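Conserved hypothetical secreted protein (Helicobacter pylori, PDB 4RNY) is a cell-shape determinant with an M23 peptidase domain and a bound zinc ion, and probably acts as a metalloendopeptidase. Local coordinates at residues A[111-116]-A[151-156]. Numbering follows the deposited sequence.
Sequences DPLLAN and FGQPTI. With SO4 (sulfate ion), chain F.
Gly-152 touches Leu-113 across the contact, its O lying 3.3 Å from Leu-113 CD1, while its N makes a short bond on the other side. Gly-152 N donates to O3 of a sulfate ion at 2.7 Å, with an N-H...O angle of 161°. The sulfate is probably from the crystallisation liquor, and Thr-44 OG1 also binds it.

The contact lays the N-capped first turn of helix 112-121 on residues 153-156 of the neighbouring strand, within the second domain of Csd3. Asp-111 is the N-cap, and its carboxylate packs against the ring of Pro-154. OD1 of Asp-111 accepts from Leu-114 N at 3.0 Å. The donor comes from above the carboxylate plane, 60° out of it. OD2 forms a salt bridge with Arg-143 on strand 136-146. Arg-143 also donates from NH1 to Gly-152 O, so one guanidinium serves both segments.

Pro-154 is the central apolar group. Its CG lies 3.7 Å from Leu-114 N, close to the N-capping bond, and 3.9 Å from Asp-111 OD2. Its CD meets Leu-113 CB at 3.8 Å.

Leu-114 has CG anti to its own N (chi1 -177°), which carries the branch along the strand. There Leu-114 CD1 reaches Ile-156 CG1 at 4.0 Å. The same leucine also packs on Ile-139 and Tyr-141, so it joins the helix to strand 136-146 as well.

Leu-113 leads the other way, toward the corner at Gly-152. Its side chain crosses that of Gln-153 at about a right angle. The Gln-153 chain is bent at chi2, which brings its amide back beside the leucine. OE1 of that amide accepts from Gln-117 NE2, one turn further along the helix.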
loop_
_atom_site.group_PDB
_atom_site.type_symbol
_atom_site.label_atom_id
_atom_site.label_comp_id
_atom_site.label_asym_id
_atom_site.label_seq_id
_atom_site.Cartn_x
_atom_site.Cartn_y
_atom_site.Cartn_z
ATOM N N ASP A 111 12.952 -9.268 7.584
ATOM C CA ASP A 111 11.852 -8.436 7.080
ATOM C C ASP A 111 12.354 -7.656 5.897
ATOM O O ASP A 111 12.714 -6.497 6.005
ATOM C CB ASP A 111 11.276 -7.560 8.200
ATOM C CG ASP A 111 9.945 -6.866 7.818
ATOM O OD1 ASP A 111 9.673 -6.759 6.629
ATOM O OD2 ASP A 111 9.185 -6.415 8.708
ATOM N N PRO A 112 12.351 -8.303 4.736
ATOM C CA PRO A 112 12.850 -7.658 3.543
ATOM C C PRO A 112 11.985 -6.490 3.075
ATOM O O PRO A 112 12.503 -5.571 2.414
ATOM C CB PRO A 112 12.836 -8.783 2.502
ATOM C CG PRO A 112 11.815 -9.760 2.995
ATOM C CD PRO A 112 11.914 -9.692 4.489
ATOM N N LEU A 113 10.679 -6.541 3.380
ATOM C CA LEU A 113 9.782 -5.442 3.022
ATOM C C LEU A 113 10.252 -4.210 3.811
ATOM O O LEU A 113 10.298 -3.148 3.285
ATOM C CB LEU A 113 8.307 -5.739 3.352
ATOM C CG LEU A 113 7.667 -7.031 2.782
ATOM C CD1 LEU A 113 6.192 -7.145 3.193
ATOM C CD2 LEU A 113 7.801 -7.162 1.281
ATOM N N LEU A 114 10.595 -4.378 5.072
ATOM C CA LEU A 114 11.108 -3.233 5.860
ATOM C C LEU A 114 12.382 -2.643 5.221
ATOM O O LEU A 114 12.507 -1.417 5.061
ATOM C CB LEU A 114 11.351 -3.627 7.308
ATOM C CG LEU A 114 11.816 -2.455 8.202
ATOM C CD1 LEU A 114 10.682 -1.507 8.570
ATOM C CD2 LEU A 114 12.456 -3.006 9.457
ATOM N N ALA A 115 13.321 -3.529 4.855
ATOM C CA ALA A 115 14.562 -3.101 4.203
ATOM C C ALA A 115 14.307 -2.290 2.940
ATOM O O ALA A 115 14.930 -1.219 2.730
ATOM C CB ALA A 115 15.420 -4.330 3.885
ATOM N N ASN A 116 13.416 -2.797 2.085
ATOM C CA ASN A 116 13.097 -2.143 0.837
ATOM C C ASN A 116 12.362 -0.829 1.036
ATOM O O ASN A 116 12.593 0.129 0.314
ATOM C CB ASN A 116 12.339 -3.088 -0.088
ATOM C CG ASN A 116 13.229 -4.263 -0.534
ATOM O OD1 ASN A 116 14.465 -4.116 -0.669
ATOM N ND2 ASN A 116 12.635 -5.433 -0.709
ATOM N N PHE A 151 1.912 -10.539 8.480
ATOM C CA PHE A 151 1.356 -10.412 7.128
ATOM C C PHE A 151 1.353 -8.945 6.763
ATOM O O PHE A 151 1.508 -8.049 7.631
ATOM C CB PHE A 151 -0.082 -11.002 7.069
ATOM C CG PHE A 151 -1.156 -10.014 7.474
ATOM C CD1 PHE A 151 -1.302 -9.663 8.783
ATOM C CD2 PHE A 151 -1.996 -9.432 6.520
ATOM C CE1 PHE A 151 -2.265 -8.734 9.172
ATOM C CE2 PHE A 151 -2.951 -8.493 6.895
ATOM C CZ PHE A 151 -3.083 -8.151 8.229
ATOM N N GLY A 152 1.143 -8.675 5.495
ATOM C CA GLY A 152 1.065 -7.301 5.036
ATOM C C GLY A 152 2.431 -6.623 5.090
ATOM O O GLY A 152 3.471 -7.294 5.093
ATOM N N GLN A 153 2.409 -5.295 5.104
ATOM C CA GLN A 153 3.620 -4.461 5.097
ATOM C C GLN A 153 3.882 -3.851 6.476
ATOM O O GLN A 153 2.935 -3.437 7.162
ATOM C CB GLN A 153 3.429 -3.274 4.147
ATOM C CG GLN A 153 3.149 -3.659 2.714
ATOM C CD GLN A 153 4.414 -4.014 1.965
ATOM O OE1 GLN A 153 5.510 -3.406 2.142
ATOM N NE2 GLN A 153 4.274 -4.971 1.083
ATOM N N PRO A 154 5.159 -3.709 6.849
ATOM C CA PRO A 154 5.431 -2.852 8.000
ATOM C C PRO A 154 5.060 -1.403 7.711
ATOM O O PRO A 154 4.923 -1.021 6.544
ATOM C CB PRO A 154 6.938 -2.994 8.200
ATOM C CG PRO A 154 7.489 -3.411 6.885
ATOM C CD PRO A 154 6.377 -4.041 6.087
ATOM N N THR A 155 4.901 -0.611 8.762
ATOM C CA THR A 155 4.836 0.825 8.622
ATOM C C THR A 155 5.905 1.500 9.445
ATOM O O THR A 155 5.977 1.308 10.654
ATOM C CB THR A 155 3.461 1.368 9.083
ATOM O OG1 THR A 155 2.480 0.933 8.144
ATOM C CG2 THR A 155 3.446 2.850 9.089
ATOM N N ILE A 156 6.719 2.314 8.800
ATOM C CA ILE A 156 7.770 3.050 9.478
ATOM C C ILE A 156 7.170 4.277 10.153
ATOM O O ILE A 156 6.508 5.078 9.497
ATOM C CB ILE A 156 8.834 3.496 8.476
ATOM C CG1 ILE A 156 9.555 2.256 7.916
ATOM C CG2 ILE A 156 9.826 4.481 9.127
ATOM C CD1 ILE A 156 10.595 2.592 6.890
HETATM S S SO4 F . 1.072 -11.902 3.163
HETATM O O1 SO4 F . 1.349 -12.951 4.036
HETATM O O2 SO4 F . -0.286 -11.755 2.797
HETATM O O3 SO4 F . 1.425 -10.728 3.759
HETATM O O4 SO4 F . 1.819 -12.076 2.002
#